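Local coordinates for protein tricorn protease (Thermoplasma acidophilum, PDB 1K32) that hydrolyses peptides as a serine protease, probably working downstream of the proteasome, with beta-propellers thought to gate substrate access, at residues 119-124 and 135-139; 142-146 and 790-796; 164-168 and 1009-1015. All coordinates share one frame; numbering follows the deposited sequence.

Contact 1 of 3, residues 119-124 and 135-139; sequences NLIIST and CLYRV
Ile-122 and Tyr-137 form the central hydrogen-bonded pair of an antiparallel hairpin, and their backbones bond in both directions. Ile-122 N gives to Tyr-137 O at 2.9 Å, and Tyr-137 N returns a bond to Ile-122 O. Beyond them, Val-139 N reaches Leu-120 O in an almost straight bond of 175°. At the other end Thr-124 N gives to Cys-135 O, while the return bond from Cys-135 N is weak. These are the two inner strands of a four-stranded, up-and-down blade in the N-terminal beta-propeller.

On the face with Ile-122, Val-139 CG2 meets Ile-122 CG2 at 3.7 Å, the two side chains crossing at about a right angle. The same methyl packs against Leu-120. Thr-124 puts CG2 between its backbone N and carbonyl carbon, with OG1 anti to N (chi1 -177°) and hydrogen-bonded to Thr-109 OG1 and Ala-126 N. Thr-124 CG2 then lies 3.8 Å from Tyr-137 CE2. Water 2 joins Thr-124 O to Tyr-137 OH, which also bonds Gln-128. On the other face Ile-121 CD1 presses on Arg-138 CB at 3.7 Å. Leu-136 CD2 touches Ser-123 CB at 4.0 Å, and Ser-123 OG bonds Ala-154 O.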
loop_
_atom_site.group_PDB
_atom_site.type_symbol
_atom_site.label_atom_id
_atom_site.label_comp_id
_atom_site.label_asym_id
_atom_site.label_seq_id
_atom_site.Cartn_x
_atom_site.Cartn_y
_atom_site.Cartn_z
ATOM N N ASN A 119 59.246 29.416 36.221
ATOM C CA ASN A 119 58.382 28.651 35.328
ATOM C C ASN A 119 57.104 28.206 36.011
ATOM O O ASN A 119 57.100 27.847 37.192
ATOM C CB ASN A 119 59.107 27.417 34.793
ATOM C CG ASN A 119 60.402 27.768 34.101
ATOM O OD1 ASN A 119 61.480 27.365 34.539
ATOM N ND2 ASN A 119 60.308 28.528 33.020
ATOM N N LEU A 120 56.017 28.223 35.250
ATOM C CA LEU A 120 54.722 27.807 35.763
ATOM C C LEU A 120 54.666 26.304 36.030
ATOM O O LEU A 120 55.102 25.503 35.208
ATOM C CB LEU A 120 53.628 28.163 34.763
ATOM C CG LEU A 120 52.219 27.656 35.086
ATOM C CD1 LEU A 120 51.760 28.234 36.415
ATOM C CD2 LEU A 120 51.263 28.061 33.966
ATOM N N ILE A 121 54.151 25.940 37.203
ATOM C CA ILE A 121 53.952 24.540 37.564
ATOM C C ILE A 121 52.441 24.404 37.687
ATOM O O ILE A 121 51.797 25.196 38.383
ATOM C CB ILE A 121 54.569 24.159 38.934
ATOM C CG1 ILE A 121 56.069 24.476 38.954
ATOM C CG2 ILE A 121 54.336 22.657 39.183
ATOM C CD1 ILE A 121 56.855 23.740 37.876
ATOM N N ILE A 122 51.877 23.417 37.004
ATOM C CA ILE A 122 50.448 23.200 37.054
ATOM C C ILE A 122 50.126 21.885 37.709
ATOM O O ILE A 122 50.968 20.991 37.787
ATOM C CB ILE A 122 49.785 23.214 35.644
ATOM C CG1 ILE A 122 50.384 22.128 34.752
ATOM C CG2 ILE A 122 49.920 24.587 35.024
ATOM C CD1 ILE A 122 49.689 22.035 33.383
ATOM N N SER A 123 48.895 21.788 38.193
ATOM C CA SER A 123 48.418 20.586 38.842
ATOM C C SER A 123 47.249 20.104 38.012
ATOM O O SER A 123 46.331 20.873 37.743
ATOM C CB SER A 123 47.960 20.907 40.253
ATOM O OG SER A 123 47.287 19.812 40.807
ATOM N N THR A 124 47.283 18.842 37.585
ATOM C CA THR A 124 46.186 18.321 36.781
ATOM C C THR A 124 46.097 16.803 36.700
ATOM O O THR A 124 47.110 16.086 36.721
ATOM C CB THR A 124 46.222 18.902 35.334
ATOM O OG1 THR A 124 45.099 18.413 34.602
ATOM C CG2 THR A 124 47.498 18.489 34.610
ATOM N N CYS A 135 48.440 15.470 39.195
ATOM C CA CYS A 135 49.894 15.486 39.139
ATOM C C CYS A 135 50.488 16.838 38.775
ATOM O O CYS A 135 49.823 17.664 38.166
ATOM C CB CYS A 135 50.369 14.416 38.144
ATOM S SG CYS A 135 49.902 12.747 38.672
ATOM N N LEU A 136 51.748 17.049 39.157
ATOM C CA LEU A 136 52.464 18.297 38.875
ATOM C C LEU A 136 53.295 18.226 37.597
ATOM O O LEU A 136 53.972 17.226 37.339
ATOM C CB LEU A 136 53.396 18.643 40.034
ATOM C CG LEU A 136 52.718 18.857 41.391
ATOM C CD1 LEU A 136 53.767 19.146 42.442
ATOM C CD2 LEU A 136 51.715 20.005 41.284
ATOM N N TYR A 137 53.251 19.298 36.812
ATOM C CA TYR A 137 54.010 19.383 35.573
ATOM C C TYR A 137 54.576 20.794 35.413
ATOM O O TYR A 137 53.918 21.780 35.760
ATOM C CB TYR A 137 53.107 19.106 34.361
ATOM C CG TYR A 137 52.406 17.772 34.360
ATOM C CD1 TYR A 137 52.894 16.708 33.597
ATOM C CD2 TYR A 137 51.239 17.573 35.109
ATOM C CE1 TYR A 137 52.237 15.483 33.572
ATOM C CE2 TYR A 137 50.575 16.350 35.091
ATOM C CZ TYR A 137 51.078 15.313 34.318
ATOM O OH TYR A 137 50.415 14.119 34.276
ATOM N N ARG A 138 55.802 20.894 34.907
ATOM C CA ARG A 138 56.384 22.202 34.648
ATOM C C ARG A 138 55.938 22.510 33.227
ATOM O O ARG A 138 56.057 21.659 32.353
ATOM C CB ARG A 138 57.912 22.176 34.693
ATOM C CG ARG A 138 58.505 23.506 34.258
ATOM C CD ARG A 138 60.003 23.622 34.494
ATOM N NE ARG A 138 60.773 22.668 33.698
ATOM C CZ ARG A 138 61.132 21.469 34.132
ATOM N NH1 ARG A 138 61.827 20.658 33.351
ATOM N NH2 ARG A 138 60.805 21.093 35.360
ATOM N N VAL A 139 55.415 23.708 32.998
ATOM C CA VAL A 139 54.952 24.067 31.670
ATOM C C VAL A 139 56.089 24.659 30.837
ATOM O O VAL A 139 56.890 25.459 31.332
ATOM C CB VAL A 139 53.799 25.090 31.734
ATOM C CG1 VAL A 139 53.301 25.394 30.315
ATOM C CG2 VAL A 139 52.663 24.542 32.613
HETATM O O HOH W 1 56.154 28.459 32.352
HETATM O O HOH W 2 47.719 14.589 34.525
#

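Contact 2 of 3, residues 142-146 and 790-796; sequences DGINF and GAGSNIY
Ile-144 and Asn-794 meet where the turn leading into edge strand 145-148 of a propeller blade faces the PDZ domain. Ile-144 sits with Asn-145 in a classic beta bulge opposite Glu-140. On the PDZ side a type I turn, Gly-790 to Ser-793, leads into helix 795-800. Its first carbonyls face the blade: Ile-144 CG2 lies 3.9 Å from Gly-790 O and also near Ala-791 O. Ser-793 follows with its OG bonded to Thr-788 O, while its backbone carbonyl carbon lies near Ile-144 CD1.

Asn-794 takes the N-cap of the helix. Ile-144 CD1 presses on Asn-794 N at 3.4 Å and on Asn-794 CB at 3.7 Å. Cutting the isoleucine back to an alanine here is likely to open a gap beside the Asn-794 backbone, where CD1 now packs. With chi1 at -171°, the Asn-794 amide swings away from its own N, and OD1 turns back to cap the helix. OD1 accepts a weak bond from Tyr-796 N and another bond from Arg-797 N. The ND2 end turns to the blade, where water 3 takes its hydrogen and gives one to Gly-143 O.

Ile-795 lays CG2 over the centre of one face of the Tyr-796 ring. Tyr-796 itself receives the edge of Phe-146 in an offset edge-to-face pair, with centroids 5.5 Å apart and planes at 75°. Phe-146 also meets the ring of Phe-98. Water 4 lies 2.9 Å from Tyr-796 OH and accepts from Phe-146 N at 2.8 Å.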
loop_
_atom_site.group_PDB
_atom_site.type_symbol
_atom_site.label_atom_id
_atom_site.label_comp_id
_atom_site.label_asym_id
_atom_site.label_seq_id
_atom_site.Cartn_x
_atom_site.Cartn_y
_atom_site.Cartn_z
ATOM N N ASP A 142 54.742 27.844 26.631
ATOM C CA ASP A 142 53.318 28.120 26.683
ATOM C C ASP A 142 52.426 26.919 26.381
ATOM O O ASP A 142 51.435 27.049 25.660
ATOM C CB ASP A 142 52.979 29.253 25.717
ATOM C CG ASP A 142 53.711 30.542 26.048
ATOM O OD1 ASP A 142 53.642 31.479 25.228
ATOM O OD2 ASP A 142 54.355 30.618 27.119
ATOM N N GLY A 143 52.767 25.751 26.921
ATOM C CA GLY A 143 51.935 24.579 26.686
ATOM C C GLY A 143 52.358 23.615 25.586
ATOM O O GLY A 143 51.675 22.630 25.349
ATOM N N ILE A 144 53.476 23.880 24.915
ATOM C CA ILE A 144 53.933 22.980 23.850
ATOM C C ILE A 144 54.322 21.630 24.440
ATOM O O ILE A 144 54.132 20.582 23.819
ATOM C CB ILE A 144 55.183 23.540 23.091
ATOM C CG1 ILE A 144 54.836 24.843 22.359
ATOM C CG2 ILE A 144 55.714 22.485 22.095
ATOM C CD1 ILE A 144 53.900 24.686 21.161
ATOM N N ASN A 145 54.859 21.662 25.651
ATOM C CA ASN A 145 55.309 20.450 26.315
ATOM C C ASN A 145 55.095 20.535 27.827
ATOM O O ASN A 145 55.137 21.617 28.411
ATOM C CB ASN A 145 56.799 20.232 25.998
ATOM C CG ASN A 145 57.357 18.950 26.599
ATOM O OD1 ASN A 145 56.897 17.846 26.292
ATOM N ND2 ASN A 145 58.362 19.091 27.457
ATOM N N PHE A 146 54.847 19.396 28.458
ATOM C CA PHE A 146 54.643 19.372 29.904
ATOM C C PHE A 146 55.592 18.346 30.485
ATOM O O PHE A 146 55.639 17.197 30.037
ATOM C CB PHE A 146 53.200 19.006 30.262
ATOM C CG PHE A 146 52.185 19.965 29.729
ATOM C CD1 PHE A 146 51.757 19.879 28.405
ATOM C CD2 PHE A 146 51.687 20.990 30.531
ATOM C CE1 PHE A 146 50.847 20.804 27.894
ATOM C CE2 PHE A 146 50.785 21.915 30.029
ATOM C CZ PHE A 146 50.358 21.829 28.713
ATOM N N GLY A 790 54.953 19.954 16.373
ATOM C CA GLY A 790 56.277 19.797 16.942
ATOM C C GLY A 790 56.717 21.021 17.712
ATOM O O GLY A 790 55.886 21.724 18.281
ATOM N N ALA A 791 58.025 21.283 17.710
ATOM C CA ALA A 791 58.609 22.409 18.444
ATOM C C ALA A 791 57.865 23.741 18.365
ATOM O O ALA A 791 57.823 24.489 19.339
ATOM C CB ALA A 791 60.058 22.604 18.023
ATOM N N GLY A 792 57.295 24.056 17.209
ATOM C CA GLY A 792 56.576 25.311 17.101
ATOM C C GLY A 792 55.104 25.110 16.807
ATOM O O GLY A 792 54.416 26.045 16.384
ATOM N N SER A 793 54.610 23.899 17.053
ATOM C CA SER A 793 53.218 23.586 16.763
ATOM C C SER A 793 52.618 22.678 17.834
ATOM O O SER A 793 52.792 21.455 17.804
ATOM C CB SER A 793 53.135 22.921 15.385
ATOM O OG SER A 793 51.829 22.985 14.850
ATOM N N ASN A 794 51.915 23.304 18.775
ATOM C CA ASN A 794 51.264 22.620 19.894
ATOM C C ASN A 794 50.366 21.476 19.428
ATOM O O ASN A 794 49.300 21.712 18.868
ATOM C CB ASN A 794 50.418 23.629 20.683
ATOM C CG ASN A 794 49.885 23.057 21.986
ATOM O OD1 ASN A 794 49.622 21.863 22.094
ATOM N ND2 ASN A 794 49.716 23.919 22.979
ATOM N N ILE A 795 50.787 20.239 19.663
ATOM C CA ILE A 795 49.985 19.094 19.253
ATOM C C ILE A 795 48.637 19.003 20.005
ATOM O O ILE A 795 47.632 18.558 19.441
ATOM C CB ILE A 795 50.780 17.776 19.414
ATOM C CG1 ILE A 795 50.026 16.638 18.714
ATOM C CG2 ILE A 795 51.020 17.471 20.884
ATOM C CD1 ILE A 795 50.738 15.293 18.764
ATOM N N TYR A 796 48.606 19.452 21.258
ATOM C CA TYR A 796 47.375 19.410 22.051
ATOM C C TYR A 796 46.261 20.281 21.449
ATOM O O TYR A 796 45.104 19.862 21.390
ATOM C CB TYR A 796 47.670 19.833 23.500
ATOM C CG TYR A 796 48.724 18.954 24.151
ATOM C CD1 TYR A 796 48.430 17.638 24.520
ATOM C CD2 TYR A 796 50.031 19.411 24.330
ATOM C CE1 TYR A 796 49.412 16.793 25.049
ATOM C CE2 TYR A 796 51.030 18.574 24.858
ATOM C CZ TYR A 796 50.710 17.264 25.214
ATOM O OH TYR A 796 51.674 16.415 25.723
HETATM O O HOH W 3 48.907 22.897 25.586
HETATM O O HOH W 4 54.129 17.188 26.979
#

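Contact 3 of 3, residues 164-168 and 1009-1015; sequences RVIGR and YAPHDYL
Arg-168, on strand 164-168, bonds Tyr-1009 in the loop just before the short helix 1011-1015; strand and helix run at 105° to each other, their axes 12.3 Å apart at closest. Side chains span that distance. Arg-164, Ile-166 and Arg-168 alternate along the strand and all point to the helix.

Arg-168 leaves its backbone with CG anti to the carbonyl carbon (chi1 -74°) and then runs extended to NE, which carries its guanidinium to the start of the helix. It grips Tyr-1009 O end-on with two nitrogens. Arg-168 NH1 lies 2.8 Å from Tyr-1009 O, in the carbonyl plane. Arg-168 NH2 is 3.2 Å from Tyr-1009 O and comes from above that plane. Both bonds hold the guanidinium nearly coplanar with the oxygen. A cation-pi contact with Trp-188 further restrains the group.

The strand belongs to the next propeller blade, 156-200. The helix comes after strand 1005-1006, an outermost strand of the parallel sheet in the protease part. Ala-1010 is its N-cap and gives its N-H to Asp-1013 OD1 at 2.8 Å, half of a capping box.

Pro-1011 turns its ring to the strand. Its CD lies 3.7 Å from Arg-168 NH1, and its CB meets Ile-166 CD1 at 4.1 Å. Tyr-1014 brings CE1 within 3.6 Å of Arg-168 NH1, which sits at the edge of the ring. Tyr-1009 CE1 lies over the centre of one face of that ring. Arg-164 only brushes Leu-1015, and its NH2 forms a salt bridge with Glu-190.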
loop_
_atom_site.group_PDB
_atom_site.type_symbol
_atom_site.label_atom_id
_atom_site.label_comp_id
_atom_site.label_asym_id
_atom_site.label_seq_id
_atom_site.Cartn_x
_atom_site.Cartn_y
_atom_site.Cartn_z
ATOM N N ARG A 164 61.669 21.771 47.861
ATOM C CA ARG A 164 60.267 21.785 47.477
ATOM C C ARG A 164 59.327 21.557 48.659
ATOM O O ARG A 164 59.564 20.682 49.489
ATOM C CB ARG A 164 60.012 20.711 46.416
ATOM C CG ARG A 164 61.018 20.719 45.251
ATOM C CD ARG A 164 60.516 19.885 44.075
ATOM N NE ARG A 164 61.498 18.935 43.556
ATOM C CZ ARG A 164 62.151 18.058 44.307
ATOM N NH1 ARG A 164 63.019 17.221 43.766
ATOM N NH2 ARG A 164 61.945 18.033 45.612
ATOM N N VAL A 165 58.268 22.361 48.724
ATOM C CA VAL A 165 57.253 22.239 49.773
ATOM C C VAL A 165 55.987 21.794 49.042
ATOM O O VAL A 165 55.546 22.436 48.089
ATOM C CB VAL A 165 56.983 23.576 50.494
ATOM C CG1 VAL A 165 55.999 23.346 51.644
ATOM C CG2 VAL A 165 58.281 24.153 51.036
ATOM N N ILE A 166 55.409 20.687 49.484
ATOM C CA ILE A 166 54.243 20.165 48.805
ATOM C C ILE A 166 52.977 20.158 49.633
ATOM O O ILE A 166 52.939 19.652 50.750
ATOM C CB ILE A 166 54.545 18.753 48.266
ATOM C CG1 ILE A 166 55.642 18.868 47.191
ATOM C CG2 ILE A 166 53.277 18.096 47.726
ATOM C CD1 ILE A 166 56.210 17.565 46.711
ATOM N N GLY A 167 51.945 20.767 49.062
ATOM C CA GLY A 167 50.657 20.808 49.712
ATOM C C GLY A 167 49.782 19.759 49.048
ATOM O O GLY A 167 49.598 19.769 47.819
ATOM N N ARG A 168 49.273 18.837 49.856
ATOM C CA ARG A 168 48.406 17.775 49.374
ATOM C C ARG A 168 46.980 18.060 49.811
ATOM O O ARG A 168 46.745 18.303 50.988
ATOM C CB ARG A 168 48.839 16.428 49.949
ATOM C CG ARG A 168 50.097 15.869 49.319
ATOM C CD ARG A 168 50.496 14.555 49.956
ATOM N NE ARG A 168 51.415 13.830 49.090
ATOM C CZ ARG A 168 51.840 12.585 49.293
ATOM N NH1 ARG A 168 52.668 12.034 48.405
ATOM N NH2 ARG A 168 51.458 11.894 50.375
ATOM N N TYR A 1009 52.350 7.007 51.125
ATOM C CA TYR A 1009 52.839 6.987 49.760
ATOM C C TYR A 1009 53.477 8.374 49.650
ATOM O O TYR A 1009 52.854 9.321 49.186
ATOM C CB TYR A 1009 51.676 6.845 48.779
ATOM C CG TYR A 1009 52.063 6.327 47.405
ATOM C CD1 TYR A 1009 53.248 6.725 46.788
ATOM C CD2 TYR A 1009 51.209 5.473 46.704
ATOM C CE1 TYR A 1009 53.572 6.286 45.499
ATOM C CE2 TYR A 1009 51.517 5.032 45.428
ATOM C CZ TYR A 1009 52.693 5.442 44.831
ATOM O OH TYR A 1009 52.960 5.016 43.556
ATOM N N ALA A 1010 54.723 8.483 50.104
ATOM C CA ALA A 1010 55.454 9.748 50.104
ATOM C C ALA A 1010 55.871 10.255 48.723
ATOM O O ALA A 1010 55.931 9.492 47.764
ATOM C CB ALA A 1010 56.667 9.620 50.989
ATOM N N PRO A 1011 56.178 11.564 48.616
ATOM C CA PRO A 1011 56.592 12.142 47.335
ATOM C C PRO A 1011 57.807 11.417 46.768
ATOM O O PRO A 1011 57.874 11.159 45.572
ATOM C CB PRO A 1011 56.894 13.598 47.692
ATOM C CG PRO A 1011 55.926 13.870 48.805
ATOM C CD PRO A 1011 56.074 12.612 49.645
ATOM N N HIS A 1012 58.759 11.073 47.633
ATOM C CA HIS A 1012 59.954 10.381 47.178
ATOM C C HIS A 1012 59.643 8.978 46.678
ATOM O O HIS A 1012 60.427 8.391 45.933
ATOM C CB HIS A 1012 61.038 10.362 48.276
ATOM C CG HIS A 1012 60.534 9.997 49.639
ATOM N ND1 HIS A 1012 60.272 8.697 50.016
ATOM C CD2 HIS A 1012 60.265 10.765 50.723
ATOM C CE1 HIS A 1012 59.865 8.680 51.274
ATOM N NE2 HIS A 1012 59.853 9.921 51.726
ATOM N N ASP A 1013 58.491 8.441 47.076
ATOM C CA ASP A 1013 58.083 7.117 46.608
ATOM C C ASP A 1013 57.689 7.280 45.145
ATOM O O ASP A 1013 58.050 6.466 44.301
ATOM C CB ASP A 1013 56.899 6.590 47.426
ATOM C CG ASP A 1013 57.311 6.121 48.809
ATOM O OD1 ASP A 1013 56.630 6.461 49.799
ATOM O OD2 ASP A 1013 58.322 5.399 48.907
ATOM N N TYR A 1014 56.949 8.344 44.846
ATOM C CA TYR A 1014 56.547 8.610 43.468
ATOM C C TYR A 1014 57.779 8.916 42.627
ATOM O O TYR A 1014 57.858 8.503 41.481
ATOM C CB TYR A 1014 55.586 9.795 43.386
ATOM C CG TYR A 1014 54.209 9.503 43.925
ATOM C CD1 TYR A 1014 53.850 9.878 45.219
ATOM C CD2 TYR A 1014 53.259 8.859 43.136
ATOM C CE1 TYR A 1014 52.572 9.618 45.706
ATOM C CE2 TYR A 1014 51.979 8.593 43.616
ATOM C CZ TYR A 1014 51.646 8.976 44.893
ATOM O OH TYR A 1014 50.382 8.743 45.354
ATOM N N LEU A 1015 58.733 9.643 43.203
ATOM C CA LEU A 1015 59.962 9.981 42.495
ATOM C C LEU A 1015 60.731 8.729 42.097
ATOM O O LEU A 1015 61.261 8.659 40.998
ATOM C CB LEU A 1015 60.871 10.864 43.359
ATOM C CG LEU A 1015 60.695 12.379 43.279
ATOM C CD1 LEU A 1015 61.753 13.053 44.154
ATOM C CD2 LEU A 1015 60.829 12.843 41.829
#

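How the contacts relate
From the N terminus, contact 1 closes first, a hairpin with ten residues between its segments. Contact 2 opens in the turn before strand 145-148, an edge strand of the same blade. Strand 163-168, in the next blade, opens contact 3 before contact 2 has closed. Contact 2 closes in the PDZ domain, 644 residues on, and contact 3 near the C terminus, so the two cross. Contacts 1 and 2 touch: Ile-122, Tyr-137 and Val-139 all pack on Phe-146. Contact 3 touches neither: its nearest atoms are about 5 Å from contact 1 and about 14 Å from contact 2. Adjacent blades of one propeller are thus tied to the PDZ domain and to the C-terminal protease part.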